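Local structure of vivid PAS protein VVD (Neurospora crassa, 3D72) at residues E67-P79 with V112-F124. The protein senses blue light as a fungal LOV-type PAS photoreceptor that holds a flavin-adenine dinucleotide and, on light activation, forms a rapidly exchanging dimer. The protein carries 1 engineered substitution. Numbering follows the deposited sequence.
With FAD (flavin-adenine dinucleotide), chain C.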
ATOM      1  N   GLU A  67      22.204  12.162  -8.819  1.00 17.36           N
ATOM      2  CA  GLU A  67      22.169  12.307 -10.267  1.00 16.84           C
ATOM      3  C   GLU A  67      20.773  12.304 -10.874  1.00 16.75           C
ATOM      4  O   GLU A  67      20.589  12.819 -11.974  1.00 18.00           O
ATOM      5  CB  GLU A  67      22.995  11.205 -10.927  1.00 16.92           C
ATOM      6  CG  GLU A  67      24.492  11.342 -10.699  1.00 18.46           C
ATOM      7  CD  GLU A  67      25.272  10.203 -11.313  1.00 19.94           C
ATOM      8  OE1 GLU A  67      24.894   9.035 -11.068  1.00 19.62           O
ATOM      9  OE2 GLU A  67      26.260  10.475 -12.030  1.00 22.15           O
ATOM     10  N   VAL A  68      19.786  11.744 -10.179  1.00 16.00           N
ATOM     11  CA  VAL A  68      18.444  11.708 -10.756  1.00 15.78           C
ATOM     12  C   VAL A  68      17.444  12.700 -10.168  1.00 14.20           C
ATOM     13  O   VAL A  68      16.605  13.230 -10.894  1.00 13.90           O
ATOM     14  CB  VAL A  68      17.835  10.282 -10.684  1.00 16.31           C
ATOM     15  CG1 VAL A  68      18.805   9.273 -11.297  1.00 16.96           C
ATOM     16  CG2 VAL A  68      17.506   9.919  -9.259  1.00 17.92           C
ATOM     17  N   LEU A  69      17.539  12.965  -8.870  1.00 14.04           N
ATOM     18  CA  LEU A  69      16.614  13.889  -8.219  1.00 14.41           C
ATOM     19  C   LEU A  69      16.640  15.301  -8.794  1.00 13.36           C
ATOM     20  O   LEU A  69      17.703  15.879  -9.019  1.00 13.34           O
ATOM     21  CB  LEU A  69      16.911  13.954  -6.720  1.00 15.16           C
ATOM     22  CG  LEU A  69      16.125  13.041  -5.778  1.00 18.54           C
ATOM     23  CD1 LEU A  69      15.972  11.643  -6.360  1.00 19.42           C
ATOM     24  CD2 LEU A  69      16.841  13.008  -4.434  1.00 18.82           C
ATOM     25  N   GLY A  70      15.453  15.852  -9.033  1.00 12.99           N
ATOM     26  CA  GLY A  70      15.352  17.204  -9.548  1.00 13.39           C
ATOM     27  C   GLY A  70      15.350  17.333 -11.058  1.00 14.00           C
ATOM     28  O   GLY A  70      15.231  18.435 -11.590  1.00 16.45           O
ATOM     29  N   ARG A  71      15.478  16.210 -11.756  1.00 13.59           N
ATOM     30  CA  ARG A  71      15.509  16.215 -13.213  1.00 12.52           C
ATOM     31  C   ARG A  71      14.284  15.512 -13.781  1.00 11.09           C
ATOM     32  O   ARG A  71      13.630  14.746 -13.087  1.00 10.45           O
ATOM     33  CB  ARG A  71      16.756  15.477 -13.709  1.00 15.22           C
ATOM     34  CG  ARG A  71      18.065  15.975 -13.105  1.00 19.02           C
ATOM     35  CD  ARG A  71      19.207  14.996 -13.368  1.00 22.59           C
ATOM     36  NE  ARG A  71      19.502  14.831 -14.789  1.00 26.18           N
ATOM     37  CZ  ARG A  71      20.498  14.088 -15.268  1.00 27.76           C
ATOM     38  NH1 ARG A  71      20.691  14.000 -16.577  1.00 28.82           N
ATOM     39  NH2 ARG A  71      21.305  13.433 -14.442  1.00 28.80           N
ATOM     40  N   ASN A  72      13.980  15.797 -15.044  1.00  9.96           N
ATOM     41  CA  ASN A  72      12.874  15.143 -15.733  1.00  9.56           C
ATOM     42  C   ASN A  72      13.481  13.805 -16.153  1.00  8.79           C
ATOM     43  O   ASN A  72      14.639  13.736 -16.546  1.00  9.93           O
ATOM     44  CB  ASN A  72      12.447  15.948 -16.958  1.00  9.20           C
ATOM     45  CG  ASN A  72      11.293  15.311 -17.694  1.00  9.73           C
ATOM     46  OD1 ASN A  72      11.475  14.351 -18.452  1.00 10.95           O
ATOM     47  ND2 ASN A  72      10.096  15.831 -17.470  1.00 10.56           N
ATOM     48  N   CYS A  73      12.698  12.741 -16.067  1.00  9.15           N
ATOM     49  CA  CYS A  73      13.207  11.417 -16.378  1.00 10.44           C
ATOM     50  C   CYS A  73      13.626  11.172 -17.821  1.00  9.97           C
ATOM     51  O   CYS A  73      14.207  10.133 -18.116  1.00  9.75           O
ATOM     52  CB  CYS A  73      12.173  10.378 -15.959  1.00 12.22           C
ATOM     53  SG  CYS A  73      12.881   8.734 -15.573  1.00 16.45           S
ATOM     54  N   ARG A  74      13.354  12.114 -18.717  1.00  9.71           N
ATOM     55  CA  ARG A  74      13.725  11.899 -20.114  1.00 10.00           C
ATOM     56  C   ARG A  74      15.226  11.727 -20.329  1.00  9.81           C
ATOM     57  O   ARG A  74      15.637  11.278 -21.400  1.00 10.56           O
ATOM     58  CB  ARG A  74      13.212  13.040 -21.009  1.00  9.64           C
ATOM     59  CG  ARG A  74      13.938  14.363 -20.824  1.00  9.17           C
ATOM     60  CD  ARG A  74      13.512  15.380 -21.889  1.00  9.04           C
ATOM     61  NE  ARG A  74      12.179  15.926 -21.647  1.00  9.67           N
ATOM     62  CZ  ARG A  74      11.898  16.873 -20.757  1.00  8.70           C
ATOM     63  NH1 ARG A  74      10.646  17.298 -20.613  1.00 11.13           N
ATOM     64  NH2 ARG A  74      12.862  17.409 -20.024  1.00 10.71           N
ATOM     65  N   PHE A  75      16.045  12.062 -19.333  1.00  9.99           N
ATOM     66  CA  PHE A  75      17.494  11.917 -19.505  1.00 10.74           C
ATOM     67  C   PHE A  75      17.899  10.474 -19.797  1.00 10.89           C
ATOM     68  O   PHE A  75      18.964  10.231 -20.345  1.00 11.82           O
ATOM     69  CB  PHE A  75      18.257  12.437 -18.274  1.00 12.11           C
ATOM     70  CG  PHE A  75      18.116  11.576 -17.049  1.00 10.76           C
ATOM     71  CD1 PHE A  75      18.932  10.460 -16.861  1.00 12.10           C
ATOM     72  CD2 PHE A  75      17.177  11.891 -16.067  1.00 10.82           C
ATOM     73  CE1 PHE A  75      18.810   9.669 -15.725  1.00 11.55           C
ATOM     74  CE2 PHE A  75      17.051  11.100 -14.926  1.00 12.58           C
ATOM     75  CZ  PHE A  75      17.866   9.993 -14.751  1.00 12.79           C
ATOM     76  N   LEU A  76      17.048   9.520 -19.432  1.00 10.45           N
ATOM     77  CA  LEU A  76      17.349   8.113 -19.674  1.00 11.04           C
ATOM     78  C   LEU A  76      17.269   7.778 -21.161  1.00 11.58           C
ATOM     79  O   LEU A  76      17.710   6.711 -21.583  1.00 11.92           O
ATOM     80  CB  LEU A  76      16.370   7.208 -18.903  1.00 11.57           C
ATOM     81  CG  LEU A  76      16.496   7.175 -17.375  1.00 10.34           C
ATOM     82  CD1 LEU A  76      15.390   6.306 -16.785  1.00 11.21           C
ATOM     83  CD2 LEU A  76      17.855   6.625 -16.982  1.00 11.82           C
ATOM     84  N   GLN A  77      16.706   8.685 -21.954  1.00 11.26           N
ATOM     85  CA  GLN A  77      16.557   8.434 -23.380  1.00 12.07           C
ATOM     86  C   GLN A  77      17.825   8.610 -24.197  1.00 13.59           C
ATOM     87  O   GLN A  77      17.821   8.377 -25.404  1.00 13.54           O
ATOM     88  CB  GLN A  77      15.428   9.302 -23.932  1.00 11.13           C
ATOM     89  CG  GLN A  77      14.052   8.804 -23.490  1.00 10.60           C
ATOM     90  CD  GLN A  77      13.020   9.899 -23.427  1.00 11.84           C
ATOM     91  OE1 GLN A  77      13.111  10.903 -24.144  1.00 11.68           O
ATOM     92  NE2 GLN A  77      12.007   9.708 -22.575  1.00  9.89           N
ATOM     93  N   SER A  78      18.907   8.995 -23.533  1.00 14.38           N
ATOM     94  CA  SER A  78      20.190   9.180 -24.209  1.00 15.72           C
ATOM     95  C   SER A  78      21.309   8.492 -23.434  1.00 15.53           C
ATOM     96  O   SER A  78      21.339   8.520 -22.206  1.00 13.49           O
ATOM     97  CB  SER A  78      20.509  10.669 -24.347  1.00 17.07           C
ATOM     98  OG  SER A  78      21.707  10.859 -25.082  1.00 20.69           O
ATOM     99  N   PRO A  79      22.258   7.865 -24.147  1.00 16.35           N
ATOM    100  CA  PRO A  79      23.356   7.188 -23.457  1.00 18.63           C
ATOM    101  C   PRO A  79      24.288   8.146 -22.726  1.00 20.28           C
ATOM    102  O   PRO A  79      25.103   7.728 -21.906  1.00 21.44           O
ATOM    103  CB  PRO A  79      24.056   6.424 -24.582  1.00 17.72           C
ATOM    104  CG  PRO A  79      23.777   7.259 -25.787  1.00 17.79           C
ATOM    105  CD  PRO A  79      22.333   7.654 -25.603  1.00 17.01           C
ATOM    106  N   VAL A 112       4.074   1.970 -21.711  1.00 12.96           N
ATOM    107  CA  VAL A 112       4.813   1.913 -22.967  1.00 13.58           C
ATOM    108  C   VAL A 112       6.150   1.211 -22.818  1.00 13.28           C
ATOM    109  O   VAL A 112       6.602   0.940 -21.713  1.00 11.92           O
ATOM    110  CB  VAL A 112       5.107   3.337 -23.521  1.00 14.50           C
ATOM    111  CG1 VAL A 112       3.820   4.130 -23.653  1.00 17.00           C
ATOM    112  CG2 VAL A 112       6.097   4.058 -22.610  1.00 15.41           C
ATOM    113  N   GLU A 113       6.752   0.867 -23.954  1.00 13.81           N
ATOM    114  CA  GLU A 113       8.079   0.285 -23.960  1.00 14.60           C
ATOM    115  C   GLU A 113       8.914   1.395 -24.584  1.00 14.20           C
ATOM    116  O   GLU A 113       8.586   1.891 -25.663  1.00 15.13           O
ATOM    117  CB  GLU A 113       8.157  -0.971 -24.827  1.00 16.67           C
ATOM    118  CG  GLU A 113       7.556  -2.205 -24.194  1.00 19.64           C
ATOM    119  CD  GLU A 113       8.179  -3.465 -24.745  1.00 22.54           C
ATOM    120  OE1 GLU A 113       8.414  -3.506 -25.968  1.00 23.28           O
ATOM    121  OE2 GLU A 113       8.433  -4.407 -23.964  1.00 25.46           O
ATOM    122  N   VAL A 114       9.972   1.803 -23.900  1.00 13.94           N
ATOM    123  CA  VAL A 114      10.809   2.872 -24.415  1.00 13.85           C
ATOM    124  C   VAL A 114      12.279   2.522 -24.291  1.00 13.09           C
ATOM    125  O   VAL A 114      12.713   1.941 -23.299  1.00 13.26           O
ATOM    126  CB  VAL A 114      10.531   4.211 -23.663  1.00 14.38           C
ATOM    127  CG1 VAL A 114      10.848   4.070 -22.188  1.00 14.40           C
ATOM    128  CG2 VAL A 114      11.361   5.337 -24.276  1.00 15.37           C
ATOM    129  N   VAL A 115      13.047   2.855 -25.320  1.00 12.47           N
ATOM    130  CA  VAL A 115      14.470   2.585 -25.282  1.00 13.48           C
ATOM    131  C   VAL A 115      15.113   3.564 -24.310  1.00 13.13           C
ATOM    132  O   VAL A 115      14.905   4.770 -24.412  1.00 13.09           O
ATOM    133  CB  VAL A 115      15.111   2.747 -26.676  1.00 13.52           C
ATOM    134  CG1 VAL A 115      16.624   2.642 -26.566  1.00 14.71           C
ATOM    135  CG2 VAL A 115      14.582   1.669 -27.610  1.00 14.65           C
ATOM    136  N   ASN A 116      15.870   3.026 -23.357  1.00 12.69           N
ATOM    137  CA  ASN A 116      16.568   3.822 -22.351  1.00 12.45           C
ATOM    138  C   ASN A 116      18.019   3.370 -22.255  1.00 12.71           C
ATOM    139  O   ASN A 116      18.413   2.336 -22.809  1.00 12.68           O
ATOM    140  CB  ASN A 116      15.907   3.671 -20.968  1.00 11.40           C
ATOM    141  CG  ASN A 116      14.698   4.598 -20.765  1.00 12.60           C
ATOM    142  OD1 ASN A 116      14.119   4.631 -19.678  1.00 11.96           O
ATOM    143  ND2 ASN A 116      14.322   5.347 -21.797  1.00 11.57           N
ATOM    144  N   PHE A 117      18.823   4.147 -21.545  1.00 12.66           N
ATOM    145  CA  PHE A 117      20.235   3.827 -21.390  1.00 13.46           C
ATOM    146  C   PHE A 117      20.681   3.990 -19.943  1.00 14.51           C
ATOM    147  O   PHE A 117      20.325   4.968 -19.287  1.00 13.30           O
ATOM    148  CB  PHE A 117      21.076   4.743 -22.289  1.00 13.36           C
ATOM    149  CG  PHE A 117      20.743   4.633 -23.743  1.00 12.41           C
ATOM    150  CD1 PHE A 117      21.408   3.720 -24.556  1.00 13.19           C
ATOM    151  CD2 PHE A 117      19.742   5.419 -24.293  1.00 11.53           C
ATOM    152  CE1 PHE A 117      21.066   3.581 -25.898  1.00 12.62           C
ATOM    153  CE2 PHE A 117      19.383   5.295 -25.631  1.00 11.49           C
ATOM    154  CZ  PHE A 117      20.057   4.368 -26.443  1.00 12.48           C
ATOM    155  N   LYS A 118      21.448   3.026 -19.465  1.00 14.80           N
ATOM    156  CA  LYS A 118      21.956   3.067 -18.109  1.00 16.23           C
ATOM    157  C   LYS A 118      23.108   4.068 -18.112  1.00 16.54           C
ATOM    158  O   LYS A 118      23.559   4.513 -19.168  1.00 16.79           O
ATOM    159  CB  LYS A 118      22.421   1.675 -17.687  1.00 16.50           C
ATOM    160  CG  LYS A 118      21.340   0.604 -17.824  1.00 17.20           C
ATOM    161  CD  LYS A 118      21.773  -0.693 -17.177  1.00 19.28           C
ATOM    162  CE  LYS A 118      20.675  -1.742 -17.241  1.00 20.13           C
ATOM    163  NZ  LYS A 118      21.047  -2.959 -16.466  1.00 20.33           N
ATOM    164  N   LYS A 119      23.592   4.445 -16.905  1.00 17.83           N
ATOM    165  CA  LYS A 119      24.673   5.410 -16.774  1.00 19.43           C
ATOM    166  C   LYS A 119      25.912   5.050 -17.593  1.00 20.04           C
ATOM    167  O   LYS A 119      26.569   5.929 -18.158  1.00 20.30           O
ATOM    168  CB  LYS A 119      25.064   5.549 -15.293  1.00 19.66           C
ATOM    169  CG  LYS A 119      26.193   6.555 -15.008  1.00 21.76           C
ATOM    170  CD  LYS A 119      26.527   6.600 -13.517  1.00 23.79           C
ATOM    171  CE  LYS A 119      27.747   7.468 -13.237  1.00 24.49           C
ATOM    172  NZ  LYS A 119      27.558   8.855 -13.733  1.00 26.32           N
ATOM    173  N   ASN A 120      26.236   3.764 -17.636  1.00 20.08           N
ATOM    174  CA  ASN A 120      27.401   3.304 -18.381  1.00 21.33           C
ATOM    175  C   ASN A 120      27.127   3.207 -19.879  1.00 21.03           C
ATOM    176  O   ASN A 120      27.965   2.714 -20.638  1.00 22.28           O
ATOM    177  CB  ASN A 120      27.883   1.948 -17.843  1.00 20.84           C
ATOM    178  CG  ASN A 120      26.915   0.812 -18.129  1.00 21.27           C
ATOM    179  OD1 ASN A 120      27.162  -0.331 -17.741  1.00 23.29           O
ATOM    180  ND2 ASN A 120      25.822   1.111 -18.813  1.00 21.10           N
ATOM    181  N   GLY A 121      25.953   3.667 -20.299  1.00 21.12           N
ATOM    182  CA  GLY A 121      25.603   3.642 -21.711  1.00 20.48           C
ATOM    183  C   GLY A 121      24.934   2.381 -22.232  1.00 19.99           C
ATOM    184  O   GLY A 121      24.628   2.296 -23.424  1.00 20.86           O
ATOM    185  N   GLN A 122      24.694   1.405 -21.363  1.00 19.92           N
ATOM    186  CA  GLN A 122      24.058   0.168 -21.802  1.00 19.24           C
ATOM    187  C   GLN A 122      22.603   0.387 -22.201  1.00 18.91           C
ATOM    188  O   GLN A 122      21.789   0.855 -21.406  1.00 18.11           O
ATOM    189  CB  GLN A 122      24.118  -0.897 -20.710  1.00 21.17           C
ATOM    190  CG  GLN A 122      23.300  -2.142 -21.040  1.00 23.90           C
ATOM    191  CD  GLN A 122      23.051  -3.024 -19.829  1.00 25.82           C
ATOM    192  OE1 GLN A 122      22.072  -3.770 -19.781  1.00 28.95           O
ATOM    193  NE2 GLN A 122      23.944  -2.948 -18.846  1.00 28.85           N
ATOM    194  N   ARG A 123      22.284   0.025 -23.436  1.00 17.58           N
ATOM    195  CA  ARG A 123      20.934   0.168 -23.965  1.00 17.43           C
ATOM    196  C   ARG A 123      20.008  -0.927 -23.448  1.00 17.21           C
ATOM    197  O   ARG A 123      20.394  -2.094 -23.354  1.00 17.72           O
ATOM    198  CB  ARG A 123      20.964   0.096 -25.495  1.00 17.36           C
ATOM    199  CG  ARG A 123      19.596   0.000 -26.154  1.00 18.78           C
ATOM    200  CD  ARG A 123      19.730  -0.245 -27.648  1.00 20.38           C
ATOM    201  NE  ARG A 123      18.445  -0.490 -28.303  1.00 22.00           N
ATOM    202  CZ  ARG A 123      17.919   0.308 -29.224  1.00 22.81           C
ATOM    203  NH1 ARG A 123      18.564   1.405 -29.602  1.00 24.72           N
ATOM    204  NH2 ARG A 123      16.751   0.017 -29.768  1.00 23.95           N
ATOM    205  N   PHE A 124      18.786  -0.543 -23.104  1.00 16.53           N
ATOM    206  CA  PHE A 124      17.796  -1.507 -22.653  1.00 15.35           C
ATOM    207  C   PHE A 124      16.398  -1.017 -22.982  1.00 15.40           C
ATOM    208  O   PHE A 124      16.188   0.169 -23.251  1.00 15.00           O
ATOM    209  CB  PHE A 124      17.926  -1.804 -21.146  1.00 14.61           C
ATOM    210  CG  PHE A 124      17.488  -0.685 -20.235  1.00 13.90           C
ATOM    211  CD1 PHE A 124      18.348   0.366 -19.929  1.00 14.02           C
ATOM    212  CD2 PHE A 124      16.226  -0.711 -19.649  1.00 14.12           C
ATOM    213  CE1 PHE A 124      17.959   1.374 -19.044  1.00 14.93           C
ATOM    214  CE2 PHE A 124      15.827   0.290 -18.764  1.00 14.81           C
ATOM    215  CZ  PHE A 124      16.691   1.334 -18.462  1.00 14.38           C
TER
HETATM  216  PA  FAD C 201       8.882  16.261 -25.646  1.00 23.41           P
HETATM  217  O1A FAD C 201      10.245  16.657 -25.195  1.00 23.22           O
HETATM  218  O2A FAD C 201       7.927  17.344 -25.977  1.00 24.57           O
HETATM  219  O5B FAD C 201       9.044  15.276 -26.879  1.00 25.58           O
HETATM  220  C5B FAD C 201       7.931  14.706 -27.597  1.00 30.77           C
HETATM  221  C4B FAD C 201       8.487  14.047 -28.856  1.00 34.35           C
HETATM  222  O4B FAD C 201       7.361  13.543 -29.597  1.00 35.98           O
HETATM  223  C3B FAD C 201       9.279  14.982 -29.795  1.00 35.60           C
HETATM  224  O3B FAD C 201      10.565  14.524 -30.124  1.00 36.52           O
HETATM  225  C2B FAD C 201       8.390  15.173 -31.018  1.00 36.61           C
HETATM  226  O2B FAD C 201       9.017  15.244 -32.273  1.00 36.34           O
HETATM  227  C1B FAD C 201       7.342  14.059 -30.935  1.00 37.48           C
HETATM  228  N9A FAD C 201       5.982  14.500 -31.177  1.00 39.82           N
HETATM  229  C8A FAD C 201       5.262  15.429 -30.478  1.00 40.70           C
HETATM  230  N7A FAD C 201       4.050  15.634 -30.939  1.00 41.33           N
HETATM  231  C5A FAD C 201       3.975  14.796 -32.038  1.00 41.49           C
HETATM  232  C6A FAD C 201       2.913  14.540 -32.976  1.00 42.38           C
HETATM  233  N6A FAD C 201       1.740  15.177 -32.903  1.00 42.83           N
HETATM  234  N1A FAD C 201       3.138  13.635 -33.971  1.00 42.92           N
HETATM  235  C2A FAD C 201       4.345  13.007 -34.020  1.00 42.81           C
HETATM  236  N3A FAD C 201       5.406  13.157 -33.193  1.00 42.45           N
HETATM  237  C4A FAD C 201       5.132  14.108 -32.198  1.00 41.33           C
HETATM  238  N1  FAD C 201      10.863   8.408 -19.639  1.00  8.83           N
HETATM  239  C2  FAD C 201      11.826   7.479 -19.865  1.00  8.51           C
HETATM  240  O2  FAD C 201      12.450   7.414 -20.940  1.00 10.03           O
HETATM  241  N3  FAD C 201      12.125   6.539 -18.867  1.00 10.52           N
HETATM  242  C4  FAD C 201      11.521   6.486 -17.609  1.00  7.73           C
HETATM  243  O4  FAD C 201      11.855   5.598 -16.792  1.00  9.07           O
HETATM  244  C4X FAD C 201      10.513   7.447 -17.388  1.00  8.10           C
HETATM  245  N5  FAD C 201       9.862   7.470 -16.140  1.00  7.42           N
HETATM  246  C5X FAD C 201       8.884   8.428 -15.941  1.00  8.45           C
HETATM  247  C6  FAD C 201       8.211   8.468 -14.681  1.00  6.95           C
HETATM  248  C7  FAD C 201       7.254   9.415 -14.402  1.00  8.46           C
HETATM  249  C7M FAD C 201       6.577   9.353 -13.026  1.00  8.59           C
HETATM  250  C8  FAD C 201       6.942  10.420 -15.351  1.00  8.01           C
HETATM  251  C8M FAD C 201       5.917  11.506 -15.096  1.00  8.58           C
HETATM  252  C9  FAD C 201       7.604  10.395 -16.632  1.00  7.76           C
HETATM  253  C9A FAD C 201       8.573   9.427 -16.944  1.00  7.81           C
HETATM  254  N10 FAD C 201       9.257   9.362 -18.225  1.00  7.68           N
HETATM  255  C10 FAD C 201      10.240   8.416 -18.412  1.00  8.09           C
HETATM  256  C1' FAD C 201       8.949  10.295 -19.345  1.00  8.15           C
HETATM  257  C2' FAD C 201       9.613  11.647 -19.441  1.00  9.72           C
HETATM  258  O2' FAD C 201       9.755  12.182 -18.120  1.00  9.41           O
HETATM  259  C3' FAD C 201       8.746  12.520 -20.379  1.00  9.13           C
HETATM  260  O3' FAD C 201       7.444  12.647 -19.808  1.00 10.38           O
HETATM  261  C4' FAD C 201       8.603  11.909 -21.813  1.00 10.48           C
HETATM  262  O4' FAD C 201       9.871  11.894 -22.442  1.00 10.12           O
HETATM  263  C5' FAD C 201       7.599  12.672 -22.694  1.00 12.63           C
HETATM  264  O5' FAD C 201       7.582  14.074 -22.384  1.00 14.91           O
HETATM  265  P   FAD C 201       8.643  15.099 -22.970  1.00 16.53           P
HETATM  266  O1P FAD C 201       8.533  16.304 -22.142  1.00 16.28           O
HETATM  267  O2P FAD C 201       9.987  14.477 -23.042  1.00 14.47           O
HETATM  268  O3P FAD C 201       8.181  15.459 -24.464  1.00 20.21           O
HETATM  269  O   HOH W   1      20.870   7.639 -19.523  1.00 13.30           O
HETATM  270  O   HOH W   2      27.358   6.476 -20.499  1.00 24.84           O
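One wall of the flavin site of this LOV-type PAS domain lies where the 3-10 segment 73-77 meets strand 110-117, an outermost strand of the sheet, and Gln77 and Asn116 converge there on the flavin's pyrimidine edge. Asn116 pairs with it twice: OD1 accepts from FAD N3 at 2.9 Å (173°), and ND2 donates to FAD O2. Gln77 NE2 supplies a second donor to FAD O2, at 2.9 Å, while its OE1 is held by Arg89. Cys73 SG stands 3.2 Å from FAD C4X, the carbon to which the LOV cysteine bonds in light. The backbones join by a hydrogen bond from Phe117 N to Leu76 O, 2.8 Å. Next to this bond, Pro79 CD sits over the Phe117 ring face, 3.7 Å from its centroid and 14° off the normal, a CH-pi contact. Lys119 NZ forms a salt bridge with Glu67 OE2 at 2.7 Å, on its syn lone pair, the lysine chain bent at the last torsion (chi4 58°). With Glu67 replaced by an alanine, the Lys119 ammonium is likely to lose its carboxylate mate. With two amide donors on FAD O2, the pocket probably favours electron density at that oxygen.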